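Local coordinates for protein serine--tRNA ligase (Pyrococcus horikoshii, PDB 2DQ0) that probably charges tRNA(Ser), and also tRNA(Sec), with serine in an ATP-dependent reaction, working as a homodimeric class II aminoacyl-tRNA synthetase, at residues Leu18-Glu23 with Ile343-Leu348; Glu318-Ile323 with Ala352-Asp357. All coordinates share one frame; numbering follows the deposited sequence.

Contact 1. Residues Leu18-Glu23 with Ile343-Leu348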
loop_
_atom_site.group_PDB
_atom_site.type_symbol
_atom_site.label_atom_id
_atom_site.label_comp_id
_atom_site.label_asym_id
_atom_site.label_seq_id
_atom_site.Cartn_x
_atom_site.Cartn_y
_atom_site.Cartn_z
ATOM N N LEU A 18 -23.541 -26.136 -8.188
ATOM C CA LEU A 18 -22.397 -26.509 -7.371
ATOM C C LEU A 18 -21.597 -27.569 -8.112
ATOM O O LEU A 18 -20.368 -27.591 -8.049
ATOM C CB LEU A 18 -22.882 -27.076 -6.049
ATOM C CG LEU A 18 -22.676 -26.246 -4.784
ATOM C CD1 LEU A 18 -22.854 -24.765 -5.059
ATOM C CD2 LEU A 18 -23.639 -26.739 -3.722
ATOM N N ILE A 19 -22.299 -28.452 -8.822
ATOM C CA ILE A 19 -21.624 -29.499 -9.572
ATOM C C ILE A 19 -21.009 -28.928 -10.847
ATOM O O ILE A 19 -19.926 -29.343 -11.256
ATOM C CB ILE A 19 -22.582 -30.670 -9.885
ATOM C CG1 ILE A 19 -22.916 -31.402 -8.581
ATOM C CG2 ILE A 19 -21.926 -31.662 -10.843
ATOM C CD1 ILE A 19 -24.027 -32.402 -8.710
ATOM N N LYS A 20 -21.680 -27.969 -11.476
ATOM C CA LYS A 20 -21.116 -27.364 -12.674
ATOM C C LYS A 20 -19.861 -26.591 -12.259
ATOM O O LYS A 20 -18.980 -26.325 -13.079
ATOM C CB LYS A 20 -22.095 -26.377 -13.306
ATOM C CG LYS A 20 -23.298 -26.963 -13.993
ATOM C CD LYS A 20 -24.168 -25.825 -14.549
ATOM C CE LYS A 20 -25.528 -26.322 -15.019
ATOM N NZ LYS A 20 -26.509 -25.213 -15.178
ATOM N N ARG A 21 -19.795 -26.229 -10.978
ATOM C CA ARG A 21 -18.677 -25.454 -10.458
ATOM C C ARG A 21 -17.543 -26.294 -9.941
ATOM O O ARG A 21 -16.453 -25.793 -9.762
ATOM C CB ARG A 21 -19.133 -24.529 -9.329
ATOM C CG ARG A 21 -19.675 -23.181 -9.763
ATOM C CD ARG A 21 -20.119 -22.394 -8.528
ATOM N NE ARG A 21 -20.539 -21.031 -8.844
ATOM C CZ ARG A 21 -19.719 -20.053 -9.202
ATOM N NH1 ARG A 21 -20.213 -18.857 -9.461
ATOM N NH2 ARG A 21 -18.409 -20.262 -9.294
ATOM N N GLY A 22 -17.801 -27.570 -9.693
ATOM C CA GLY A 22 -16.758 -28.429 -9.176
ATOM C C GLY A 22 -16.698 -28.316 -7.665
ATOM O O GLY A 22 -15.685 -28.630 -7.038
ATOM N N GLU A 23 -17.785 -27.856 -7.067
ATOM C CA GLU A 23 -17.833 -27.716 -5.619
ATOM C C GLU A 23 -18.674 -28.845 -5.060
ATOM O O GLU A 23 -19.631 -28.617 -4.321
ATOM C CB GLU A 23 -18.449 -26.370 -5.248
ATOM C CG GLU A 23 -17.715 -25.211 -5.851
ATOM C CD GLU A 23 -16.278 -25.137 -5.362
ATOM O OE1 GLU A 23 -16.074 -24.966 -4.143
ATOM O OE2 GLU A 23 -15.353 -25.252 -6.196
ATOM N N ILE A 343 -15.637 -17.023 -19.270
ATOM C CA ILE A 343 -15.100 -17.979 -18.342
ATOM C C ILE A 343 -16.123 -19.005 -17.952
ATOM O O ILE A 343 -17.272 -18.665 -17.677
ATOM C CB ILE A 343 -14.539 -17.235 -17.140
ATOM C CG1 ILE A 343 -13.340 -16.418 -17.635
ATOM C CG2 ILE A 343 -14.188 -18.213 -15.995
ATOM C CD1 ILE A 343 -12.794 -15.493 -16.609
ATOM N N CYS A 344 -15.688 -20.261 -17.939
ATOM C CA CYS A 344 -16.550 -21.387 -17.621
ATOM C C CYS A 344 -16.815 -21.576 -16.131
ATOM O O CYS A 344 -16.159 -20.963 -15.278
ATOM C CB CYS A 344 -16.002 -22.686 -18.257
ATOM S SG CYS A 344 -14.467 -23.422 -17.583
ATOM N N THR A 345 -17.798 -22.426 -15.842
ATOM C CA THR A 345 -18.226 -22.702 -14.483
ATOM C C THR A 345 -17.111 -23.087 -13.526
ATOM O O THR A 345 -17.078 -22.600 -12.384
ATOM C CB THR A 345 -19.312 -23.810 -14.456
ATOM O OG1 THR A 345 -18.876 -24.925 -15.242
ATOM C CG2 THR A 345 -20.646 -23.283 -15.004
ATOM N N GLY A 346 -16.201 -23.946 -13.992
ATOM C CA GLY A 346 -15.098 -24.402 -13.159
ATOM C C GLY A 346 -13.966 -23.412 -12.921
ATOM O O GLY A 346 -13.211 -23.541 -11.959
ATOM N N ASP A 347 -13.840 -22.409 -13.778
ATOM C CA ASP A 347 -12.769 -21.437 -13.618
ATOM C C ASP A 347 -13.367 -20.096 -13.243
ATOM O O ASP A 347 -12.686 -19.074 -13.292
ATOM C CB ASP A 347 -12.005 -21.323 -14.944
ATOM C CG ASP A 347 -10.699 -20.569 -14.813
ATOM O OD1 ASP A 347 -9.968 -20.811 -13.823
ATOM O OD2 ASP A 347 -10.398 -19.752 -15.714
ATOM N N LEU A 348 -14.636 -20.103 -12.841
ATOM C CA LEU A 348 -15.318 -18.859 -12.537
ATOM C C LEU A 348 -15.081 -18.143 -11.210
ATOM O O LEU A 348 -14.988 -16.905 -11.187
ATOM C CB LEU A 348 -16.823 -19.024 -12.761
ATOM C CG LEU A 348 -17.636 -17.719 -12.650
ATOM C CD1 LEU A 348 -16.989 -16.629 -13.512
ATOM C CD2 LEU A 348 -19.105 -17.965 -13.061
#
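Arg21 reaches past Thr345 toward Leu348, and van der Waals contacts make up most of what joins these segments. Its CG packs against Thr345 O at 3.7 Å; beyond this the chain runs extended to NE (chi2 179°, chi3 175°). At the far end NH1 lies 3.9 Å from Leu348 CD2, while NH2 approaches Leu348 CB, the two side chains crossing obliquely. From the Lys20 side chain it is CB that touches, 3.8 Å from Thr345 CG2.

The polar evidence across the contact is thinner. Thr345 OG1 is modelled as donating to Lys20 O, but that oxygen sits too near a neighbour for the bond to be more than doubtful. The same hydroxyl is also hydrogen-bonded to Gly117 N. The guanidinium finds its main partners outside the pair: NH1 bonds Asn108 O and NH2 bonds Gly349 O, which fixes the group beside Leu348.

Measured between CA atoms, the backbones are nearest at the last turn of the helix, Arg21 CA to Gly346 CA being 4.6 Å. Gly22, with a phi of 86°, ends the helix in a Schellman motif. The C-terminal end of helix 11-21, in the N-terminal extension, thus rests on the loop between strands 338-342 and 354-362 of the catalytic core.

Contact 2. Residues Glu318-Ile323 with Ala352-Asp357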
loop_
_atom_site.group_PDB
_atom_site.type_symbol
_atom_site.label_atom_id
_atom_site.label_comp_id
_atom_site.label_asym_id
_atom_site.label_seq_id
_atom_site.Cartn_x
_atom_site.Cartn_y
_atom_site.Cartn_z
ATOM N N GLU A 318 -26.811 -5.549 -18.621
ATOM C CA GLU A 318 -26.487 -4.599 -19.664
ATOM C C GLU A 318 -25.186 -3.879 -19.281
ATOM O O GLU A 318 -24.345 -3.584 -20.140
ATOM C CB GLU A 318 -27.615 -3.597 -19.819
ATOM C CG GLU A 318 -27.554 -2.821 -21.115
ATOM C CD GLU A 318 -28.567 -1.708 -21.149
ATOM O OE1 GLU A 318 -29.660 -1.893 -20.560
ATOM O OE2 GLU A 318 -28.271 -0.662 -21.769
ATOM N N TRP A 319 -25.027 -3.595 -17.988
ATOM C CA TRP A 319 -23.823 -2.931 -17.508
ATOM C C TRP A 319 -22.604 -3.817 -17.701
ATOM O O TRP A 319 -21.543 -3.356 -18.154
ATOM C CB TRP A 319 -23.973 -2.552 -16.034
ATOM C CG TRP A 319 -24.483 -1.163 -15.919
ATOM C CD1 TRP A 319 -25.717 -0.767 -15.467
ATOM C CD2 TRP A 319 -23.861 0.004 -16.458
ATOM N NE1 TRP A 319 -25.903 0.568 -15.713
ATOM C CE2 TRP A 319 -24.783 1.071 -16.321
ATOM C CE3 TRP A 319 -22.610 0.253 -17.053
ATOM C CZ2 TRP A 319 -24.501 2.370 -16.760
ATOM C CZ3 TRP A 319 -22.324 1.547 -17.490
ATOM C CH2 TRP A 319 -23.270 2.592 -17.342
ATOM N N HIS A 320 -22.770 -5.090 -17.352
ATOM C CA HIS A 320 -21.712 -6.073 -17.489
ATOM C C HIS A 320 -21.170 -5.947 -18.894
ATOM O O HIS A 320 -19.966 -5.830 -19.135
ATOM C CB HIS A 320 -22.277 -7.486 -17.307
ATOM C CG HIS A 320 -21.232 -8.558 -17.297
ATOM N ND1 HIS A 320 -21.533 -9.893 -17.451
ATOM C CD2 HIS A 320 -19.891 -8.496 -17.110
ATOM C CE1 HIS A 320 -20.424 -10.607 -17.357
ATOM N NE2 HIS A 320 -19.414 -9.782 -17.151
ATOM N N GLU A 321 -22.090 -5.956 -19.833
ATOM C CA GLU A 321 -21.724 -5.872 -21.214
ATOM C C GLU A 321 -21.020 -4.563 -21.565
ATOM O O GLU A 321 -20.186 -4.533 -22.466
ATOM C CB GLU A 321 -22.978 -6.075 -22.050
ATOM C CG GLU A 321 -22.740 -6.917 -23.263
ATOM C CD GLU A 321 -22.160 -8.272 -22.937
ATOM O OE1 GLU A 321 -22.820 -9.049 -22.207
ATOM O OE2 GLU A 321 -21.040 -8.555 -23.424
ATOM N N LYS A 322 -21.335 -3.478 -20.860
ATOM C CA LYS A 322 -20.689 -2.204 -21.172
ATOM C C LYS A 322 -19.276 -2.080 -20.594
ATOM O O LYS A 322 -18.368 -1.567 -21.271
ATOM C CB LYS A 322 -21.503 -1.021 -20.665
ATOM C CG LYS A 322 -22.864 -0.821 -21.288
ATOM C CD LYS A 322 -23.502 0.415 -20.654
ATOM C CE LYS A 322 -24.976 0.535 -20.968
ATOM N NZ LYS A 322 -25.646 1.550 -20.098
ATOM N N ILE A 323 -19.076 -2.540 -19.357
ATOM C CA ILE A 323 -17.755 -2.410 -18.777
ATOM C C ILE A 323 -16.698 -3.208 -19.520
ATOM O O ILE A 323 -15.578 -2.703 -19.721
ATOM C CB ILE A 323 -17.735 -2.736 -17.266
ATOM C CG1 ILE A 323 -18.022 -4.206 -17.016
ATOM C CG2 ILE A 323 -18.730 -1.847 -16.540
ATOM C CD1 ILE A 323 -18.265 -4.492 -15.541
ATOM N N ALA A 352 -18.559 -14.004 -8.889
ATOM C CA ALA A 352 -19.289 -13.726 -10.113
ATOM C C ALA A 352 -20.357 -14.712 -10.541
ATOM O O ALA A 352 -20.309 -15.898 -10.226
ATOM C CB ALA A 352 -18.302 -13.521 -11.252
ATOM N N ALA A 353 -21.336 -14.185 -11.261
ATOM C CA ALA A 353 -22.405 -14.994 -11.830
ATOM C C ALA A 353 -21.943 -15.312 -13.256
ATOM O O ALA A 353 -22.222 -16.378 -13.788
ATOM C CB ALA A 353 -23.708 -14.208 -11.871
ATOM N N LYS A 354 -21.241 -14.361 -13.865
ATOM C CA LYS A 354 -20.703 -14.497 -15.217
ATOM C C LYS A 354 -19.474 -13.595 -15.308
ATOM O O LYS A 354 -19.441 -12.506 -14.713
ATOM C CB LYS A 354 -21.736 -14.078 -16.266
ATOM C CG LYS A 354 -21.236 -14.196 -17.687
ATOM C CD LYS A 354 -22.298 -13.825 -18.701
ATOM C CE LYS A 354 -21.860 -14.121 -20.117
ATOM N NZ LYS A 354 -22.974 -13.829 -21.071
ATOM N N LYS A 355 -18.462 -14.045 -16.044
ATOM C CA LYS A 355 -17.238 -13.268 -16.160
ATOM C C LYS A 355 -16.590 -13.281 -17.539
ATOM O O LYS A 355 -16.505 -14.326 -18.190
ATOM C CB LYS A 355 -16.241 -13.760 -15.107
ATOM C CG LYS A 355 -14.867 -13.105 -15.161
ATOM C CD LYS A 355 -14.228 -13.023 -13.776
ATOM C CE LYS A 355 -13.929 -14.372 -13.154
ATOM N NZ LYS A 355 -13.753 -14.240 -11.665
ATOM N N TYR A 356 -16.148 -12.108 -17.987
ATOM C CA TYR A 356 -15.454 -11.988 -19.266
ATOM C C TYR A 356 -14.024 -11.559 -18.968
ATOM O O TYR A 356 -13.798 -10.711 -18.113
ATOM C CB TYR A 356 -16.086 -10.930 -20.159
ATOM C CG TYR A 356 -17.440 -11.264 -20.713
ATOM C CD1 TYR A 356 -18.466 -10.326 -20.675
ATOM C CD2 TYR A 356 -17.687 -12.486 -21.334
ATOM C CE1 TYR A 356 -19.705 -10.590 -21.247
ATOM C CE2 TYR A 356 -18.932 -12.765 -21.913
ATOM C CZ TYR A 356 -19.934 -11.803 -21.865
ATOM O OH TYR A 356 -21.157 -12.032 -22.447
ATOM N N ASP A 357 -13.064 -12.143 -19.675
ATOM C CA ASP A 357 -11.662 -11.781 -19.510
ATOM C C ASP A 357 -11.097 -11.283 -20.835
ATOM O O ASP A 357 -11.496 -11.726 -21.914
ATOM C CB ASP A 357 -10.818 -12.991 -19.086
ATOM C CG ASP A 357 -10.892 -13.291 -17.597
ATOM O OD1 ASP A 357 -11.803 -12.783 -16.908
ATOM O OD2 ASP A 357 -10.033 -14.064 -17.117
#
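Tyr356 OH is held from both segments: Lys354 NZ donates to it over 2.9 Å, and Glu321 OE1 lies 3.4 Å away in a bond that is weak and whose proton is not settled. OE1 sits at the edge of the phenol ring, in its plane, with the carboxylate plane turned 66° to the ring. Lys354 reaches the hydroxyl through a fully extended chain, and its NZ has a further partner in Ser113 OG. Glu321 OE1 and Lys354 NZ are 4.9 Å apart, so their opposite charges would probably attract without touching.

The rings of His320 and Tyr356 form an offset stack, centroids 4.9 Å apart and planes at 21°. Tyr356 CE1 lies over the rim of one imidazole face. Lys354 CG approaches that ring at its edge, 3.7 Å from His320 CE1, and His320 NE2 bonds Ala374 O on the adjoining strand, which fixes the ring's rotation. A phenylalanine in place of Tyr356 would probably leave Lys354 NZ without this acceptor and Glu321 without its weak partner.

The segments 318-323 of the helix and 354-357 of the strand run nearly parallel, their axes 9.7 Å apart and 12° from alignment. This is helix-on-sheet packing in the class II catalytic core, where a helix backs the antiparallel sheet; Lys355, pointing away from the helix, has its side chain about 6 Å from the bound seryl-adenylate analogue.

In the fold
From the N terminus the chain first passes 18-23, at the end of a short helix that precedes the long helices 28-65 and 72-103. Contact 1 closes only at 343-348, some 320 residues later, and ties that N-terminal region to the catalytic core. Before this closure the chain lays down 318-323; contact 2 then closes at 352-357 over 28 intervening residues, laying helix 316-333 against strand 354-362 within the core. The segments therefore alternate, and the two closures cross. Their centres are about 17 Å apart, yet they join directly: Leu348 O lies 3.0 Å from Lys355 NZ, and Ile343 N lies 3.0 Å from Lys355 O, both probable hydrogen bonds.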